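Local coordinates for DNA binding protein (Mycobacterium tuberculosis, PDB 4NB5) that represses transcription of the MmpS-MmpL transport systems, and controls its own expression, by binding directly to their promoter regions as a homodimer, at the interface of chains A and B and the interface of chains C and A. Sequence-based numbering; all coordinates share one arbitrary frame. Chains: chain A/B/C, DNA binding protein.

Contact 1 and contact 2 both draw on helix 99-124 of chain A. Contact 2 uses A:Ala99, A:Phe100, A:Ala101 and A:Glu104. Contact 1 uses A:Ala102, A:Arg105, A:Glu106 and A:Arg109, interleaved with them and running on along the helix. The centres of their C-alpha atoms are about 13 Å apart. Chain A therefore lies between chains B and C. Contact 2 belongs to a two-fold symmetric interface and probably to the homodimer, since MarR regulators pair through terminal helices. Contact 1 is part of an interface without exact two-fold symmetry. It may join two dimers in the assembly of four chains, or come from crystal packing.

Contact 1: the interface of chains A and B. Residues chain A 78, 96, 102, 105-106, 109; chain B 75-76, 78, 106, 109.
The guanidinium of A:Arg109 grips the carbonyl end of helix 64-76 in chain B, the recognition helix of the MarR-type winged helix-turn-helix. Its NH2 donates to the backbone O of B:Ile75 at 2.7 Å, with 153° at the hydrogen. The acceptor lies near the guanidinium plane, at its edge, but the donor stands above the carbonyl plane. NH1 adds weak hydrogen bonds to B:Ile75 O and B:Gln76 O. NH1 also forms a loose salt bridge with OE1 of B:Glu106, at 3.9 Å. The arginine reaches over because CG is anti to the backbone N (chi1 168°) and the chain is extended to NE.

B:Arg109 makes the opposite crossing, also extended, with CG anti to N. Its NH1 forms a salt bridge with OE2 of A:Glu106, modelled too close for its length to be meaningful. The carboxylate and guanidinium planes are 48° apart, and the side chains cross obliquely. CB of A:Glu106 touches CZ of B:Arg109 at 3.8 Å. A:Glu106 bends at chi2, and its CA lies over one face of the B:Arg109 guanidinium, toward the rim. A:Arg109, B:Arg109, A:Glu106 and B:Gln76 are poorly ordered.

Further out, B:Arg109 NH2 lies at the edge of the A:Arg96 guanidinium, in its plane, 3.9 Å from A:Arg96 NH2. The side chains cross at about a right angle, a pairing of like charges that A:Glu106 may offset. A:Ala102 CB lies on one face of the A:Arg96 guanidinium, toward its rim.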
ATOM      1  N   GLY A  78      -6.809  -1.495   0.781  1.00 15.00           N
ATOM      2  CA  GLY A  78      -6.452  -1.818  -0.584  1.00 14.81           C
ATOM      3  C   GLY A  78      -7.599  -2.363  -1.415  1.00 11.23           C
ATOM      4  O   GLY A  78      -7.388  -2.770  -2.554  1.00 14.21           O
ATOM      5  N   ARG A  96     -11.770  -2.139  -6.338  1.00 13.06           N
ATOM      6  CA  ARG A  96     -10.605  -2.160  -7.203  0.53 11.15           C
ATOM      7  C   ARG A  96     -10.580  -3.410  -8.067  1.00 12.85           C
ATOM      8  O   ARG A  96     -11.105  -4.452  -7.690  1.00 12.19           O
ATOM      9  CB  ARG A  96      -9.324  -2.070  -6.375  0.53 16.28           C
ATOM     10  CG  ARG A  96      -8.693  -0.696  -6.392  0.53 26.42           C
ATOM     11  CD  ARG A  96      -7.190  -0.794  -6.558  0.53 29.68           C
ATOM     12  NE  ARG A  96      -6.506  -0.846  -5.277  0.53 27.32           N
ATOM     13  CZ  ARG A  96      -5.253  -1.259  -5.108  0.53 30.43           C
ATOM     14  NH1 ARG A  96      -4.531  -1.691  -6.137  0.53 12.95           N
ATOM     15  NH2 ARG A  96      -4.731  -1.259  -3.893  0.53 15.32           N
ATOM     16  N   ALA A 102      -5.105  -7.141  -4.382  1.00 12.04           N
ATOM     17  CA  ALA A 102      -4.613  -5.837  -3.941  1.00 11.43           C
ATOM     18  C   ALA A 102      -4.597  -5.747  -2.411  1.00 11.69           C
ATOM     19  O   ALA A 102      -3.661  -5.214  -1.801  1.00 12.88           O
ATOM     20  CB  ALA A 102      -5.471  -4.729  -4.530  1.00 12.61           C
ATOM     21  N   ARG A 105      -1.620  -7.575  -1.173  1.00 12.05           N
ATOM     22  CA  ARG A 105      -0.398  -6.786  -1.335  0.69 10.55           C
ATOM     23  C   ARG A 105      -0.229  -5.806  -0.179  1.00 15.94           C
ATOM     24  O   ARG A 105       0.881  -5.568   0.287  1.00 12.88           O
ATOM     25  CB  ARG A 105      -0.400  -6.037  -2.666  0.69 12.82           C
ATOM     26  CG  ARG A 105      -0.269  -6.947  -3.861  0.69 16.89           C
ATOM     27  CD  ARG A 105      -0.477  -6.184  -5.146  0.69 15.68           C
ATOM     28  NE  ARG A 105      -0.869  -7.061  -6.246  0.69 24.87           N
ATOM     29  CZ  ARG A 105      -1.804  -6.767  -7.144  0.69 15.59           C
ATOM     30  NH1 ARG A 105      -2.454  -5.614  -7.090  0.69 10.77           N
ATOM     31  NH2 ARG A 105      -2.090  -7.635  -8.103  0.69 32.78           N
ATOM     32  N   GLU A 106      -1.330  -5.232   0.288  1.00  9.71           N
ATOM     33  CA  GLU A 106      -1.258  -4.340   1.431  1.00 12.99           C
ATOM     34  C   GLU A 106      -0.819  -5.128   2.668  1.00 14.92           C
ATOM     35  O   GLU A 106      -0.095  -4.608   3.517  1.00 16.26           O
ATOM     36  CB  GLU A 106      -2.600  -3.658   1.681  1.00 19.41           C
ATOM     37  CG  GLU A 106      -2.693  -2.924   3.010  1.00 25.35           C
ATOM     38  CD  GLU A 106      -1.737  -1.752   3.101  1.00 52.56           C
ATOM     39  OE1 GLU A 106      -1.658  -1.128   4.181  1.00 44.20           O
ATOM     40  OE2 GLU A 106      -1.065  -1.454   2.092  1.00 46.58           O
ATOM     41  N   ARG A 109       2.889  -5.366   2.845  1.00 10.42           N
ATOM     42  CA  ARG A 109       3.427  -4.146   3.432  1.00 11.93           C
ATOM     43  C   ARG A 109       3.271  -4.167   4.944  1.00 10.05           C
ATOM     44  O   ARG A 109       4.192  -3.823   5.683  1.00 12.40           O
ATOM     45  CB  ARG A 109       2.730  -2.908   2.878  1.00 15.98           C
ATOM     46  CG  ARG A 109       3.074  -1.680   3.691  1.00 21.76           C
ATOM     47  CD  ARG A 109       2.811  -0.384   2.974  1.00 43.35           C
ATOM     48  NE  ARG A 109       3.355   0.728   3.749  1.00 46.41           N
ATOM     49  CZ  ARG A 109       3.454   1.979   3.312  1.00 49.31           C
ATOM     50  NH1 ARG A 109       3.048   2.301   2.088  1.00 31.53           N
ATOM     51  NH2 ARG A 109       3.964   2.910   4.106  1.00 23.47           N
TER
ATOM     52  N   ILE B  75       4.049   8.574   3.384  1.00  9.89           N
ATOM     53  CA  ILE B  75       3.720   7.269   3.941  1.00 10.13           C
ATOM     54  C   ILE B  75       3.209   6.346   2.829  1.00 11.00           C
ATOM     55  O   ILE B  75       3.634   5.190   2.721  1.00 12.01           O
ATOM     56  CB  ILE B  75       2.668   7.379   5.051  1.00  9.92           C
ATOM     57  CG1 ILE B  75       3.262   8.070   6.287  1.00 11.94           C
ATOM     58  CG2 ILE B  75       2.158   5.990   5.433  1.00 13.02           C
ATOM     59  CD1 ILE B  75       2.207   8.501   7.290  1.00 13.80           C
ATOM     60  N   GLN B  76       2.308   6.862   2.001  1.00 11.53           N
ATOM     61  CA  GLN B  76       1.788   6.092   0.873  1.00 11.94           C
ATOM     62  C   GLN B  76       2.931   5.599   0.001  1.00 17.99           C
ATOM     63  O   GLN B  76       2.930   4.447  -0.437  1.00 14.18           O
ATOM     64  CB  GLN B  76       0.831   6.946   0.039  1.00 15.22           C
ATOM     65  CG  GLN B  76       0.368   6.298  -1.252  1.00 33.99           C
ATOM     66  CD  GLN B  76      -0.476   7.232  -2.105  1.00 62.67           C
ATOM     67  OE1 GLN B  76      -0.125   8.397  -2.308  1.00 52.84           O
ATOM     68  NE2 GLN B  76      -1.597   6.725  -2.606  1.00 57.98           N
ATOM     69  N   GLY B  78       5.921   5.035   0.824  1.00  9.33           N
ATOM     70  CA  GLY B  78       6.721   4.052   1.526  1.00 10.22           C
ATOM     71  C   GLY B  78       7.962   4.592   2.208  1.00  9.74           C
ATOM     72  O   GLY B  78       8.731   3.815   2.767  1.00 10.20           O
ATOM     73  N   GLU B 106       7.108  -0.378  -2.472  0.53 11.56           N
ATOM     74  CA  GLU B 106       5.862   0.269  -2.810  0.53 11.90           C
ATOM     75  C   GLU B 106       5.737   0.411  -4.325  0.53 10.94           C
ATOM     76  O   GLU B 106       4.642   0.297  -4.867  0.53 13.59           O
ATOM     77  CB  GLU B 106       5.755   1.629  -2.115  0.53 15.70           C
ATOM     78  CG  GLU B 106       4.450   2.359  -2.364  0.53 11.27           C
ATOM     79  CD  GLU B 106       3.223   1.526  -2.032  0.53 20.22           C
ATOM     80  OE1 GLU B 106       3.354   0.508  -1.322  0.53 15.55           O
ATOM     81  OE2 GLU B 106       2.119   1.892  -2.488  0.53 27.21           O
ATOM     82  N   ARG B 109       4.390  -2.691  -5.709  1.00  9.49           N
ATOM     83  CA  ARG B 109       2.944  -2.712  -5.518  1.00  7.85           C
ATOM     84  C   ARG B 109       2.220  -1.809  -6.517  1.00  9.26           C
ATOM     85  O   ARG B 109       1.159  -2.169  -7.029  1.00 11.07           O
ATOM     86  CB  ARG B 109       2.587  -2.303  -4.087  1.00 14.61           C
ATOM     87  CG  ARG B 109       1.094  -2.248  -3.828  1.00 19.29           C
ATOM     88  CD  ARG B 109       0.807  -1.916  -2.367  1.00 32.65           C
ATOM     89  NE  ARG B 109      -0.620  -1.772  -2.092  1.00 65.74           N
ATOM     90  CZ  ARG B 109      -1.117  -1.322  -0.944  1.00 32.97           C
ATOM     91  NH1 ARG B 109      -0.300  -0.963   0.037  1.00 52.13           N
ATOM     92  NH2 ARG B 109      -2.429  -1.223  -0.778  1.00 61.46           N
TER

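Contact 2: the interface of chains C and A. Residues chain C 138, 142-143, 146; chain A 98-101, 104, 154, 157.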
ATOM      1  N   GLU C 138     -13.489 -13.282  -8.509  1.00 10.45           N
ATOM      2  CA  GLU C 138     -12.093 -12.890  -8.232  0.56 10.36           C
ATOM      3  C   GLU C 138     -11.782 -13.066  -6.765  1.00 10.89           C
ATOM      4  O   GLU C 138     -10.721 -13.580  -6.401  1.00 10.82           O
ATOM      5  CB  GLU C 138     -11.862 -11.401  -8.559  0.56 10.94           C
ATOM      6  CG  GLU C 138     -10.394 -10.858  -8.459  0.56 25.28           C
ATOM      7  CD  GLU C 138      -9.772 -10.704  -7.034  0.56 32.92           C
ATOM      8  OE1 GLU C 138     -10.406 -10.218  -6.051  0.56  7.13           O
ATOM      9  OE2 GLU C 138      -8.570 -11.036  -6.926  0.56 16.48           O
ATOM     10  N   LEU C 142      -9.091 -15.809  -5.316  1.00  7.91           N
ATOM     11  CA  LEU C 142      -7.892 -15.343  -4.626  1.00  7.49           C
ATOM     12  C   LEU C 142      -7.807 -15.927  -3.227  1.00 10.07           C
ATOM     13  O   LEU C 142      -6.753 -16.407  -2.812  1.00  9.45           O
ATOM     14  CB  LEU C 142      -7.881 -13.819  -4.581  1.00  9.99           C
ATOM     15  CG  LEU C 142      -6.663 -13.120  -3.964  1.00 14.05           C
ATOM     16  CD1 LEU C 142      -6.686 -13.168  -2.452  1.00 11.29           C
ATOM     17  CD2 LEU C 142      -5.375 -13.728  -4.500  1.00 13.93           C
ATOM     18  N   LEU C 143      -8.920 -15.889  -2.503  1.00  9.31           N
ATOM     19  CA  LEU C 143      -8.947 -16.429  -1.153  1.00  7.51           C
ATOM     20  C   LEU C 143      -8.569 -17.912  -1.140  1.00  7.58           C
ATOM     21  O   LEU C 143      -7.758 -18.347  -0.317  1.00  7.38           O
ATOM     22  CB  LEU C 143     -10.317 -16.206  -0.497  1.00  9.53           C
ATOM     23  CG  LEU C 143     -10.658 -14.736  -0.221  1.00  7.82           C
ATOM     24  CD1 LEU C 143     -12.127 -14.604   0.186  1.00  9.48           C
ATOM     25  CD2 LEU C 143      -9.747 -14.164   0.869  1.00 11.48           C
ATOM     26  N   MET C 146      -4.777 -18.207  -1.860  1.00  8.80           N
ATOM     27  CA  MET C 146      -3.972 -17.814  -0.703  1.00  9.92           C
ATOM     28  C   MET C 146      -4.092 -18.780   0.476  1.00 12.28           C
ATOM     29  O   MET C 146      -3.105 -19.034   1.163  1.00 11.84           O
ATOM     30  CB  MET C 146      -4.334 -16.394  -0.270  1.00 16.13           C
ATOM     31  CG  MET C 146      -3.908 -15.343  -1.272  1.00 13.51           C
ATOM     32  SD  MET C 146      -2.149 -15.419  -1.752  1.00 25.97           S
ATOM     33  CE  MET C 146      -1.397 -15.482  -0.145  1.00 16.55           C
TER
ATOM     34  N   ASN A  98      -9.248  -6.803  -9.223  1.00 12.01           N
ATOM     35  CA  ASN A  98      -8.459  -7.779  -8.486  1.00 12.11           C
ATOM     36  C   ASN A  98      -8.328  -7.353  -7.015  1.00 11.83           C
ATOM     37  O   ASN A  98      -7.238  -7.406  -6.437  1.00 11.45           O
ATOM     38  CB  ASN A  98      -7.080  -7.886  -9.146  1.00 14.36           C
ATOM     39  CG  ASN A  98      -6.487  -9.281  -9.066  1.00 31.70           C
ATOM     40  OD1 ASN A  98      -7.205 -10.273  -8.950  1.00 40.74           O
ATOM     41  ND2 ASN A  98      -5.161  -9.359  -9.143  1.00 34.21           N
ATOM     42  N   ALA A  99      -9.447  -6.950  -6.412  1.00 10.39           N
ATOM     43  CA  ALA A  99      -9.436  -6.275  -5.110  1.00  9.32           C
ATOM     44  C   ALA A  99      -8.784  -7.060  -3.981  1.00  9.48           C
ATOM     45  O   ALA A  99      -8.087  -6.486  -3.149  1.00 10.73           O
ATOM     46  CB  ALA A  99     -10.851  -5.882  -4.705  1.00  8.81           C
ATOM     47  N   PHE A 100      -9.018  -8.366  -3.927  1.00  8.67           N
ATOM     48  CA  PHE A 100      -8.484  -9.141  -2.819  1.00  8.27           C
ATOM     49  C   PHE A 100      -6.994  -9.453  -3.009  1.00  8.79           C
ATOM     50  O   PHE A 100      -6.256  -9.609  -2.034  1.00  9.65           O
ATOM     51  CB  PHE A 100      -9.363 -10.365  -2.546  1.00 11.65           C
ATOM     52  CG  PHE A 100     -10.610 -10.007  -1.800  1.00  9.75           C
ATOM     53  CD1 PHE A 100     -11.660  -9.396  -2.465  1.00  9.14           C
ATOM     54  CD2 PHE A 100     -10.709 -10.196  -0.435  1.00 11.37           C
ATOM     55  CE1 PHE A 100     -12.802  -9.015  -1.781  1.00 11.46           C
ATOM     56  CE2 PHE A 100     -11.850  -9.818   0.252  1.00 13.66           C
ATOM     57  CZ  PHE A 100     -12.897  -9.227  -0.430  1.00 10.47           C
ATOM     58  N   ALA A 101      -6.540  -9.475  -4.253  1.00  9.19           N
ATOM     59  CA  ALA A 101      -5.108  -9.559  -4.515  1.00 10.52           C
ATOM     60  C   ALA A 101      -4.459  -8.257  -4.072  1.00 11.04           C
ATOM     61  O   ALA A 101      -3.394  -8.259  -3.454  1.00 10.76           O
ATOM     62  CB  ALA A 101      -4.833  -9.808  -5.961  1.00 10.77           C
ATOM     63  N   GLU A 104      -4.209  -8.300  -0.418  1.00  9.65           N
ATOM     64  CA  GLU A 104      -3.086  -9.120   0.028  1.00  9.48           C
ATOM     65  C   GLU A 104      -1.749  -8.410  -0.149  1.00 13.61           C
ATOM     66  O   GLU A 104      -0.823  -8.625   0.632  1.00 14.11           O
ATOM     67  CB  GLU A 104      -3.061 -10.466  -0.686  1.00 16.10           C
ATOM     68  CG  GLU A 104      -3.925 -11.526  -0.029  1.00 38.60           C
ATOM     69  CD  GLU A 104      -3.536 -11.793   1.420  1.00 19.71           C
ATOM     70  OE1 GLU A 104      -4.445 -11.806   2.272  1.00 39.96           O
ATOM     71  OE2 GLU A 104      -2.332 -11.983   1.702  1.00 31.11           O
ATOM     72  N   LEU A 154       1.697 -14.074  -5.152  1.00 11.18           N
ATOM     73  CA  LEU A 154       0.876 -13.095  -5.860  1.00  9.74           C
ATOM     74  C   LEU A 154       1.453 -12.835  -7.255  1.00 12.94           C
ATOM     75  O   LEU A 154       0.716 -12.608  -8.210  1.00 13.70           O
ATOM     76  CB  LEU A 154       0.770 -11.790  -5.074  1.00 14.30           C
ATOM     77  CG  LEU A 154      -0.061 -11.829  -3.785  1.00 15.45           C
ATOM     78  CD1 LEU A 154       0.020 -10.494  -3.074  1.00 21.09           C
ATOM     79  CD2 LEU A 154      -1.523 -12.174  -4.068  1.00 19.14           C
ATOM     80  N   TYR A 157       0.250 -15.676  -9.194  1.00 13.77           N
ATOM     81  CA  TYR A 157      -1.196 -15.598  -9.366  1.00 13.49           C
ATOM     82  C   TYR A 157      -1.557 -14.728 -10.577  1.00 17.87           C
ATOM     83  O   TYR A 157      -2.466 -15.054 -11.337  1.00 19.52           O
ATOM     84  CB  TYR A 157      -1.851 -15.045  -8.098  1.00 14.08           C
ATOM     85  CG  TYR A 157      -3.354 -15.140  -8.113  1.00 16.09           C
ATOM     86  CD1 TYR A 157      -3.979 -16.371  -8.006  1.00 22.84           C
ATOM     87  CD2 TYR A 157      -4.142 -14.007  -8.238  1.00 20.69           C
ATOM     88  CE1 TYR A 157      -5.346 -16.476  -8.017  1.00 22.23           C
ATOM     89  CE2 TYR A 157      -5.527 -14.104  -8.257  1.00 22.41           C
ATOM     90  CZ  TYR A 157      -6.114 -15.346  -8.141  1.00 20.36           C
ATOM     91  OH  TYR A 157      -7.478 -15.474  -8.157  1.00 25.68           O
TER
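Helix 134-158 of chain C lies against the start of helix 99-124 of chain A and the residue before it, A:Asn98. C:Leu142 and C:Met146 also reach helix 134-159 of chain A. This is helix packing of the kind that forms MarR-family dimers. A two-fold axis relates the two chains, so the same pairs recur with the chains exchanged.

C:Glu138 meets the first turn of helix 99-124. Its OE1 accepts a hydrogen bond from the backbone N of A:Phe100 at 3.1 Å, nearly straight at 165°. The N-H comes from above the carboxylate plane. The carboxylate thus caps the helix from the other chain, and the amino end of the helix would probably stabilise its negative charge. CG of C:Glu138 is anti to the backbone N (chi1 -174°), and a bend at chi2 turns the carboxylate onto the helix end. The other oxygen, OE2, lies 2.6 Å from OD1 of A:Asn98. As modelled, two acceptors clash there. A:Asn98 is poorly ordered, and its amide may be flipped, which would offer a donor. The amide and carboxylate planes stand almost perpendicular.

C:Leu142 fills the middle, with CG anti to N. Its two methyls point to different neighbours. CD2 sits over one face of the A:Tyr157 ring, toward the rim, 4.0 Å from the centroid. CD1 packs on CB of A:Phe100 at 3.9 Å. Between them, CG leans on CA of A:Ala101. The A:Tyr157 hydroxyl OH lies beside C:Leu142 N at 3.3 Å.

One turn on, C:Met146 is bent at chi2 and chi3. C:Met146 and the poorly ordered A:Glu104 reach toward each other tip to tip, with their CG atoms 4.0 Å apart. The side chain of C:Met146 crosses A:Leu154 at about a right angle, and its SD touches CD2 of A:Leu154 at 4.0 Å.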